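Local coordinates for Red carotenoid protein (RCP) (PDB 5FCY), which binds carotenoids such as beta-carotene as a soluble relative of the orange carotenoid protein's N-terminal domain and probably takes part in cyanobacterial photoprotection, at residues E57-F60 / N61-K64; Q75-L78 / I79-V82; L100-Y103 / L104-Q107; D148-S151 / P152-A155. All coordinates share one frame; numbering follows the deposited sequence.

How the interactions relate
All four interactions are local, each spanning one continuous run of eight residues; they follow in series along the chain, so none encloses or crosses another. Interaction 1 lies in the last turns of helix 53-64, and interaction 2 ends helix 68-79 and turns the chain toward helix 85-91. Interaction 3, within helix 95-110, joins the rest: F101 meets L59 and V63 of interaction 1 and L78 of interaction 2, while W102 touches V150 and M153 of interaction 4. Interaction 4 closes the turn after helix 139-150 and reaches back to interaction 2, where G154 N lies 2.8 Å from L78 O. Interactions 2 and 3 both touch beta-carotene.

Interaction 1 of 4, residues E57-F60 / N61-K64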
# COMPACT_ATOMS: atom_id res chain seq x y z
N GLU A 57 -8.97 11.00 -3.73
CA GLU A 57 -10.27 10.83 -3.09
C GLU A 57 -11.29 10.23 -4.05
O GLU A 57 -12.15 9.46 -3.64
CB GLU A 57 -10.77 12.18 -2.57
CG GLU A 57 -11.95 12.07 -1.60
CD GLU A 57 -11.54 11.61 -0.21
OE1 GLU A 57 -10.46 12.03 0.26
OE2 GLU A 57 -12.30 10.83 0.40
N GLY A 58 -11.20 10.57 -5.34
CA GLY A 58 -12.08 9.99 -6.33
C GLY A 58 -11.91 8.49 -6.43
O GLY A 58 -12.86 7.74 -6.20
N LEU A 59 -10.70 8.05 -6.76
CA LEU A 59 -10.43 6.61 -6.82
C LEU A 59 -10.76 5.93 -5.50
O LEU A 59 -11.22 4.78 -5.50
CB LEU A 59 -8.96 6.37 -7.19
CG LEU A 59 -8.56 4.94 -7.56
CD1 LEU A 59 -9.24 4.49 -8.85
CD2 LEU A 59 -7.05 4.82 -7.69
N PHE A 60 -10.56 6.63 -4.38
CA PHE A 60 -10.87 6.06 -3.08
C PHE A 60 -12.37 5.82 -2.93
O PHE A 60 -12.79 4.83 -2.31
CB PHE A 60 -10.36 6.98 -1.98
CG PHE A 60 -10.88 6.64 -0.61
CD1 PHE A 60 -10.42 5.53 0.07
CD2 PHE A 60 -11.83 7.45 0.00
CE1 PHE A 60 -10.89 5.22 1.33
CE2 PHE A 60 -12.31 7.14 1.26
CZ PHE A 60 -11.84 6.03 1.92
N ASN A 61 -13.20 6.71 -3.48
CA ASN A 61 -14.64 6.52 -3.39
C ASN A 61 -15.09 5.29 -4.17
O ASN A 61 -15.92 4.52 -3.69
CB ASN A 61 -15.36 7.77 -3.90
CG ASN A 61 -15.32 8.91 -2.90
OD1 ASN A 61 -15.50 8.71 -1.70
ND2 ASN A 61 -15.07 10.12 -3.40
N GLN A 62 -14.55 5.10 -5.38
CA GLN A 62 -14.85 3.88 -6.13
C GLN A 62 -14.51 2.63 -5.34
O GLN A 62 -15.07 1.56 -5.61
CB GLN A 62 -14.08 3.87 -7.45
CG GLN A 62 -14.35 5.07 -8.35
CD GLN A 62 -13.75 4.89 -9.73
OE1 GLN A 62 -13.79 3.81 -10.30
NE2 GLN A 62 -13.18 5.96 -10.26
N VAL A 63 -13.61 2.73 -4.36
CA VAL A 63 -13.21 1.57 -3.57
C VAL A 63 -14.23 1.28 -2.48
O VAL A 63 -14.78 0.18 -2.41
CB VAL A 63 -11.80 1.79 -2.98
CG1 VAL A 63 -11.43 0.68 -2.00
CG2 VAL A 63 -10.78 1.87 -4.09
N LYS A 64 -14.48 2.26 -1.61
CA LYS A 64 -15.42 2.05 -0.52
C LYS A 64 -16.85 1.85 -1.02
O LYS A 64 -17.70 1.43 -0.24
CB LYS A 64 -15.36 3.22 0.47
CG LYS A 64 -16.01 4.51 -0.01
CD LYS A 64 -15.41 5.71 0.71
CE LYS A 64 -16.42 6.84 0.87
NZ LYS A 64 -17.41 6.57 1.96
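K64 lies beside the F60 ring one helical turn earlier, an i to i+4 contact in the last turns of helix 53-64, and its chain can be followed outward from the backbone. CB and CG pass F60 O loosely. CD then makes the main contact, reaching F60 CE2 at 3.5 Å and touching CZ as well. CE stays near CE2, and bends at the last two torsions carry NZ away from the ring. The lysine approaches obliquely, its methylenes and not its charge resting on the aromatic carbons. F60 meets it because CG stands anti to the backbone N (chi1 168°), which throws the ring along the helix side on which K64 also lies.

The turn itself is built from main-chain bonds. F60 O accepts from both K64 N, at 3.2 Å, and V63 N, at 3.0 Å, the second donor standing above the carbonyl plane. Q62 N reaches G58 O, and N61 N bonds E57 O at 2.9 Å. The branched V63 sets CG2 3.3 Å from L59 O.

On the inward side F60 packs on L104 of helix 95-110 and on I114, and L59 and V63 press on F101; Q62 NE2 has a weak hydrogen bond to E89. An alanine at F60 is likely to open a gap against L104 and cost the aliphatic part of K64 the aromatic carbons it rests on. E57 OE2 and K64 NZ are 6.8 Å apart, so their attraction is probably modest and the lysine's hold on this turn chiefly apolar.

Interaction 2 of 4, residues Q75-L78 / I79-V82; sequences QRDL and IRRV. With BCR (beta-carotene), chain B.
R80 lays its guanidinium over R76, one helical turn back, with R76 CB above one face of the flat group, 3.7 Å from R80 NE. The two arginines run side by side and point the same way, and their guanidinium planes are only 17° apart. R80 is brought there by a chain extended from CG to NE, whose CG and CD pass over R76 O. R80 NH2 lies 3.7 Å from R76 CD, so methylenes of one chain support the charged end of the other.

Just beyond R80 the helix stops in a Schellman motif. R81 takes positive phi (61°), V82 N bonds D77 O at 2.9 Å in the carbonyl plane, and R81 N adds a weak bond to L78 O. The valine is thereby folded onto D77, its CG2 3.3 Å from D77 OD1. That carboxylate oxygen is hydrogen-bonded to Q73, and it also faces R80 NH1 at 4.1 Å, well out of the guanidinium plane.

Toward the pigment, Q75 OE1 approaches the methyl C34 of beta-carotene at 3.7 Å, and R76 NH2 comes 3.9 Å from the methyl C32 on the end ring. L78 and I79 turn apolar chains to helix 95-110 and helix 23-35, as befits their burial.

R76 NE and R80 NH2 are 4.2 Å apart, a like-charge approach that the salt bridge from R76 to D24 probably offsets; D77 is likely to help R80 through its charge alone, since no N-H of R80 is directed at it.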
# COMPACT_ATOMS: atom_id res chain seq x y z
N GLN A 75 -6.85 -4.23 -3.76
CA GLN A 75 -5.51 -3.97 -3.25
C GLN A 75 -4.55 -5.09 -3.63
O GLN A 75 -3.41 -4.84 -4.03
CB GLN A 75 -5.56 -3.79 -1.73
CG GLN A 75 -6.48 -2.67 -1.28
CD GLN A 75 -6.55 -2.53 0.22
OE1 GLN A 75 -5.55 -2.21 0.88
NE2 GLN A 75 -7.72 -2.79 0.78
N ARG A 76 -5.00 -6.34 -3.51
CA ARG A 76 -4.22 -7.47 -4.02
C ARG A 76 -3.95 -7.32 -5.51
O ARG A 76 -2.82 -7.48 -5.97
CB ARG A 76 -4.95 -8.78 -3.74
CG ARG A 76 -5.21 -9.07 -2.28
CD ARG A 76 -6.15 -10.25 -2.12
NE ARG A 76 -5.97 -10.94 -0.85
CZ ARG A 76 -6.65 -12.02 -0.50
NH1 ARG A 76 -7.56 -12.54 -1.32
NH2 ARG A 76 -6.43 -12.59 0.68
N ASP A 77 -5.00 -7.01 -6.28
CA ASP A 77 -4.86 -6.87 -7.72
C ASP A 77 -3.91 -5.74 -8.09
O ASP A 77 -3.25 -5.80 -9.14
CB ASP A 77 -6.23 -6.64 -8.36
CG ASP A 77 -7.08 -7.90 -8.39
OD1 ASP A 77 -6.52 -9.01 -8.34
OD2 ASP A 77 -8.32 -7.77 -8.46
N LEU A 78 -3.82 -4.70 -7.26
CA LEU A 78 -2.87 -3.63 -7.53
C LEU A 78 -1.43 -4.10 -7.32
O LEU A 78 -0.54 -3.73 -8.09
CB LEU A 78 -3.16 -2.42 -6.65
CG LEU A 78 -4.51 -1.71 -6.84
CD1 LEU A 78 -4.58 -0.48 -5.96
CD2 LEU A 78 -4.76 -1.36 -8.29
N ILE A 79 -1.20 -4.92 -6.30
CA ILE A 79 0.14 -5.43 -6.05
C ILE A 79 0.52 -6.48 -7.10
O ILE A 79 1.69 -6.60 -7.47
CB ILE A 79 0.24 -5.99 -4.62
CG1 ILE A 79 0.06 -4.85 -3.60
CG2 ILE A 79 1.59 -6.70 -4.40
CD1 ILE A 79 0.14 -5.28 -2.15
N ARG A 80 -0.46 -7.23 -7.59
CA ARG A 80 -0.22 -8.26 -8.60
C ARG A 80 -0.19 -7.70 -10.02
O ARG A 80 0.01 -8.48 -10.96
CB ARG A 80 -1.30 -9.34 -8.51
CG ARG A 80 -1.47 -9.98 -7.14
CD ARG A 80 -2.84 -10.64 -7.04
NE ARG A 80 -3.06 -11.28 -5.75
CZ ARG A 80 -4.09 -12.08 -5.47
NH1 ARG A 80 -5.01 -12.33 -6.40
NH2 ARG A 80 -4.21 -12.63 -4.27
N ARG A 81 -0.40 -6.40 -10.21
CA ARG A 81 -0.42 -5.79 -11.54
C ARG A 81 -1.53 -6.37 -12.41
O ARG A 81 -1.39 -6.46 -13.63
CB ARG A 81 0.94 -5.94 -12.24
CG ARG A 81 1.91 -4.79 -12.02
CD ARG A 81 2.63 -4.86 -10.69
NE ARG A 81 3.99 -4.33 -10.78
CZ ARG A 81 4.81 -4.18 -9.74
NH1 ARG A 81 4.41 -4.49 -8.52
NH2 ARG A 81 6.03 -3.69 -9.94
N VAL A 82 -2.65 -6.76 -11.80
CA VAL A 82 -3.77 -7.30 -12.57
C VAL A 82 -4.33 -6.22 -13.49
O VAL A 82 -4.35 -5.03 -13.15
CB VAL A 82 -4.86 -7.86 -11.64
CG1 VAL A 82 -6.04 -8.40 -12.44
CG2 VAL A 82 -4.29 -8.94 -10.75
C1 BCR B . -6.57 -9.55 5.02
C2 BCR B . -6.43 -10.80 5.89
C3 BCR B . -5.12 -11.55 5.68
C4 BCR B . -3.97 -10.60 5.36
C5 BCR B . -4.33 -9.19 5.77
C6 BCR B . -5.39 -8.62 5.20
C7 BCR B . -5.47 -7.19 4.76
C8 BCR B . -4.50 -6.26 4.84
C9 BCR B . -4.71 -4.86 4.36
C10 BCR B . -3.71 -3.95 4.52
C11 BCR B . -3.77 -2.54 4.09
C33 BCR B . -3.52 -8.53 6.84
C31 BCR B . -7.89 -8.88 5.40
C32 BCR B . -6.61 -9.99 3.57
C34 BCR B . -6.02 -4.51 3.71
C12 BCR B . -2.71 -1.73 4.28
C13 BCR B . -2.70 -0.31 3.86
C14 BCR B . -1.59 0.44 4.10
C15 BCR B . -1.43 1.85 3.74
C16 BCR B . -0.31 2.54 4.03
C17 BCR B . -0.21 3.95 3.64
C18 BCR B . 0.86 4.74 3.89
C19 BCR B . 0.80 6.14 3.41
C20 BCR B . 1.81 7.02 3.51
C21 BCR B . 1.66 8.39 3.00
C22 BCR B . 2.62 9.32 3.10
C23 BCR B . 2.33 10.68 2.57
C24 BCR B . 3.16 11.72 2.72
C25 BCR B . 2.87 13.09 2.21
C26 BCR B . 1.73 13.44 1.62
C27 BCR B . 1.78 14.00 0.21
C28 BCR B . 3.13 14.65 -0.02
C29 BCR B . 3.68 15.26 1.27
C30 BCR B . 3.90 14.20 2.35
C35 BCR B . -3.92 0.23 3.17
C36 BCR B . 2.04 4.16 4.61
C37 BCR B . 3.92 8.94 3.76
C38 BCR B . 0.41 13.40 2.36
C39 BCR B . 3.73 14.82 3.73
C40 BCR B . 5.32 13.67 2.21

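Interaction 3 of 4, residues L100-Y103 / L104-Q107; sequences LFWY and LLSQ. With BCR (beta-carotene), chain B.
Y103 O accepts a straight bond from Q107 N at 2.9 Å (N-H...O angle 166°), and L104 N bonds L100 O in the same way one turn earlier. S106 OG also turns to Y103 O, as serines in helices often do, though the modelled separation is too short to trust. Farther out, Q107 NE2 makes a weak bond to Y103 OH at 2.9 Å. The tyrosine reaches it because its CG stands anti to the backbone N (chi1 179°), and the amide plane is turned 52° from the ring.

The packing centres on L105. Its CG sits over one face of the F101 ring, and its CD1 over one face of the W102 six-membered ring, 4.0 Å from the centroid: two CH-pi contacts from one branched side chain. Beta-carotene runs along the helix, where W102 O lies 3.4 Å from C15, L100 CD2 3.5 Å from C38, and the methyl C35 at the indole edge. A leucine in place of Y103 lacks the ring and hydroxyl, and would probably leave Q107 NE2 without its phenol partner and the polyene near C19 with less to rest against.

W102 bonds Y90 through NE1 and meets the ring of F30. F101 touches L78 of helix 68-79 and L59 and V63 of helix 53-64, and Y103 and S106 touch Y34 of helix 23-35. Helix 95-110 stands between the pigment and helix 53-64.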
# COMPACT_ATOMS: atom_id res chain seq x y z
N LEU A 100 -0.99 8.91 -2.03
CA LEU A 100 -2.12 9.49 -1.32
C LEU A 100 -3.30 8.53 -1.31
O LEU A 100 -3.99 8.39 -0.29
CB LEU A 100 -2.52 10.82 -1.96
CG LEU A 100 -1.48 11.94 -1.93
CD1 LEU A 100 -1.90 13.08 -2.85
CD2 LEU A 100 -1.30 12.45 -0.51
N PHE A 101 -3.56 7.87 -2.43
CA PHE A 101 -4.61 6.86 -2.49
C PHE A 101 -4.39 5.79 -1.43
O PHE A 101 -5.32 5.40 -0.71
CB PHE A 101 -4.66 6.24 -3.88
CG PHE A 101 -5.47 4.98 -3.95
CD1 PHE A 101 -6.86 5.03 -3.95
CD2 PHE A 101 -4.85 3.74 -4.03
CE1 PHE A 101 -7.61 3.87 -4.02
CE2 PHE A 101 -5.60 2.58 -4.10
CZ PHE A 101 -6.98 2.65 -4.09
N TRP A 102 -3.16 5.28 -1.32
CA TRP A 102 -2.88 4.25 -0.32
C TRP A 102 -3.01 4.80 1.09
O TRP A 102 -3.33 4.04 2.01
CB TRP A 102 -1.48 3.67 -0.55
CG TRP A 102 -1.47 2.59 -1.58
CD1 TRP A 102 -1.06 2.70 -2.88
CD2 TRP A 102 -1.90 1.24 -1.41
NE1 TRP A 102 -1.21 1.50 -3.52
CE2 TRP A 102 -1.72 0.58 -2.65
CE3 TRP A 102 -2.42 0.51 -0.33
CZ2 TRP A 102 -2.04 -0.76 -2.83
CZ3 TRP A 102 -2.73 -0.82 -0.52
CH2 TRP A 102 -2.54 -1.44 -1.76
N TYR A 103 -2.79 6.10 1.29
CA TYR A 103 -3.02 6.69 2.60
C TYR A 103 -4.51 6.71 2.94
O TYR A 103 -4.91 6.30 4.04
CB TYR A 103 -2.45 8.11 2.65
CG TYR A 103 -2.69 8.79 3.98
CD1 TYR A 103 -1.97 8.41 5.11
CD2 TYR A 103 -3.63 9.80 4.11
CE1 TYR A 103 -2.18 9.02 6.33
CE2 TYR A 103 -3.85 10.41 5.33
CZ TYR A 103 -3.12 10.02 6.43
OH TYR A 103 -3.33 10.63 7.65
N LEU A 104 -5.34 7.18 2.01
CA LEU A 104 -6.78 7.23 2.26
C LEU A 104 -7.35 5.84 2.52
O LEU A 104 -8.35 5.71 3.23
CB LEU A 104 -7.50 7.88 1.08
CG LEU A 104 -7.05 9.29 0.71
CD1 LEU A 104 -7.89 9.83 -0.43
CD2 LEU A 104 -7.11 10.23 1.91
N LEU A 105 -6.74 4.80 1.95
CA LEU A 105 -7.15 3.44 2.28
C LEU A 105 -6.89 3.13 3.75
O LEU A 105 -7.73 2.54 4.42
CB LEU A 105 -6.42 2.43 1.39
CG LEU A 105 -6.73 2.42 -0.10
CD1 LEU A 105 -5.88 1.36 -0.78
CD2 LEU A 105 -8.21 2.17 -0.36
N SER A 106 -5.72 3.53 4.25
CA SER A 106 -5.40 3.29 5.65
C SER A 106 -6.32 4.08 6.57
O SER A 106 -6.78 3.57 7.60
CB SER A 106 -3.94 3.62 5.93
OG SER A 106 -3.62 4.93 5.50
N GLN A 107 -6.60 5.34 6.22
CA GLN A 107 -7.57 6.11 6.99
C GLN A 107 -8.95 5.47 6.94
O GLN A 107 -9.61 5.30 7.97
CB GLN A 107 -7.63 7.55 6.48
CG GLN A 107 -6.66 8.49 7.15
CD GLN A 107 -6.96 9.94 6.84
OE1 GLN A 107 -7.84 10.25 6.04
NE2 GLN A 107 -6.22 10.85 7.47
C1 BCR B . -6.57 -9.55 5.02
C2 BCR B . -6.43 -10.80 5.89
C3 BCR B . -5.12 -11.55 5.68
C4 BCR B . -3.97 -10.60 5.36
C5 BCR B . -4.33 -9.19 5.77
C6 BCR B . -5.39 -8.62 5.20
C7 BCR B . -5.47 -7.19 4.76
C8 BCR B . -4.50 -6.26 4.84
C9 BCR B . -4.71 -4.86 4.36
C10 BCR B . -3.71 -3.95 4.52
C11 BCR B . -3.77 -2.54 4.09
C33 BCR B . -3.52 -8.53 6.84
C31 BCR B . -7.89 -8.88 5.40
C32 BCR B . -6.61 -9.99 3.57
C34 BCR B . -6.02 -4.51 3.71
C12 BCR B . -2.71 -1.73 4.28
C13 BCR B . -2.70 -0.31 3.86
C14 BCR B . -1.59 0.44 4.10
C15 BCR B . -1.43 1.85 3.74
C16 BCR B . -0.31 2.54 4.03
C17 BCR B . -0.21 3.95 3.64
C18 BCR B . 0.86 4.74 3.89
C19 BCR B . 0.80 6.14 3.41
C20 BCR B . 1.81 7.02 3.51
C21 BCR B . 1.66 8.39 3.00
C22 BCR B . 2.62 9.32 3.10
C23 BCR B . 2.33 10.68 2.57
C24 BCR B . 3.16 11.72 2.72
C25 BCR B . 2.87 13.09 2.21
C26 BCR B . 1.73 13.44 1.62
C27 BCR B . 1.78 14.00 0.21
C28 BCR B . 3.13 14.65 -0.02
C29 BCR B . 3.68 15.26 1.27
C30 BCR B . 3.90 14.20 2.35
C35 BCR B . -3.92 0.23 3.17
C36 BCR B . 2.04 4.16 4.61
C37 BCR B . 3.92 8.94 3.76
C38 BCR B . 0.41 13.40 2.36
C39 BCR B . 3.73 14.82 3.73
C40 BCR B . 5.32 13.67 2.21

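Interaction 4 of 4, residues D148-S151 / P152-A155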
# COMPACT_ATOMS: atom_id res chain seq x y z
N ASP A 148 8.21 4.72 -4.41
CA ASP A 148 8.74 3.73 -5.35
C ASP A 148 8.05 2.38 -5.19
O ASP A 148 7.95 1.63 -6.16
CB ASP A 148 10.25 3.58 -5.17
CG ASP A 148 11.00 4.89 -5.34
OD1 ASP A 148 10.52 5.76 -6.09
OD2 ASP A 148 12.06 5.04 -4.71
N TYR A 149 7.59 2.06 -3.99
CA TYR A 149 6.92 0.78 -3.76
C TYR A 149 5.55 0.75 -4.43
O TYR A 149 5.20 -0.22 -5.10
CB TYR A 149 6.81 0.51 -2.26
CG TYR A 149 5.90 -0.63 -1.90
CD1 TYR A 149 6.12 -1.91 -2.40
CD2 TYR A 149 4.82 -0.45 -1.05
CE1 TYR A 149 5.29 -2.96 -2.08
CE2 TYR A 149 3.98 -1.49 -0.72
CZ TYR A 149 4.22 -2.75 -1.23
OH TYR A 149 3.40 -3.79 -0.91
N VAL A 150 4.76 1.82 -4.28
CA VAL A 150 3.42 1.86 -4.85
C VAL A 150 3.42 2.33 -6.31
O VAL A 150 2.44 2.08 -7.02
CB VAL A 150 2.49 2.76 -4.03
CG1 VAL A 150 2.45 2.31 -2.58
CG2 VAL A 150 2.90 4.23 -4.13
N SER A 151 4.48 2.99 -6.76
CA SER A 151 4.48 3.56 -8.11
C SER A 151 4.22 2.52 -9.20
O SER A 151 3.39 2.79 -10.09
CB SER A 151 5.81 4.28 -8.36
OG SER A 151 5.93 4.62 -9.73
N PRO A 152 4.87 1.36 -9.21
CA PRO A 152 4.65 0.40 -10.30
C PRO A 152 3.46 -0.52 -10.11
O PRO A 152 3.30 -1.46 -10.89
CB PRO A 152 5.96 -0.39 -10.31
CG PRO A 152 6.38 -0.41 -8.89
CD PRO A 152 5.96 0.92 -8.31
N MET A 153 2.60 -0.28 -9.12
CA MET A 153 1.44 -1.14 -8.92
C MET A 153 0.39 -0.84 -9.99
O MET A 153 0.54 0.06 -10.82
CB MET A 153 0.87 -0.94 -7.52
CG MET A 153 1.76 -1.46 -6.41
SD MET A 153 1.00 -1.20 -4.79
CE MET A 153 2.29 -1.80 -3.70
N GLY A 154 -0.70 -1.61 -9.96
CA GLY A 154 -1.79 -1.43 -10.90
C GLY A 154 -1.40 -1.83 -12.32
O GLY A 154 -0.39 -2.49 -12.57
N ALA A 155 -2.24 -1.40 -13.26
CA ALA A 155 -2.02 -1.68 -14.68
C ALA A 155 -1.82 -0.39 -15.46
O ALA A 155 -0.74 -0.15 -16.01
CB ALA A 155 -3.20 -2.46 -15.25
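M153 CE rests over one face of the Y149 ring, 3.5 Å from the centroid and 21° off the normal, a CH-pi contact with CZ at 3.3 Å as its nearest atom. The sulfur lies farther above the same face, 5.2 Å from the centroid, making this a Met-aromatic contact. M153 is extended beyond CG, which carries the flexible, polarisable thioether back past V150 CA to the tyrosine; V150 CG1 lies loosely near the same methyl.

What aims the methionine is the type I beta turn from V150 to M153 that follows helix 139-150. M153 N bonds V150 O at 3.2 Å, the donor standing above the carbonyl plane. P152, third in the turn, has a phi the turn can accept, and its nitrogen, with no hydrogen to offer, suits the end of a helix; its CD instead approaches D148 O at 3.0 Å, where an ordinary residue could have continued the helical bonding.

Outside the turn, Y149 OH is hydrogen-bonded to Q26, and the tyrosine ring stacks on W18 and meets F30 edge-to-face. S151 OG bonds D95, S151 O accepts from K98, and Y90 OH bonds V150 O. M153 also packs on W102 and I79, and G154, with positive phi (69°), leads the chain on to a backbone bond with L78.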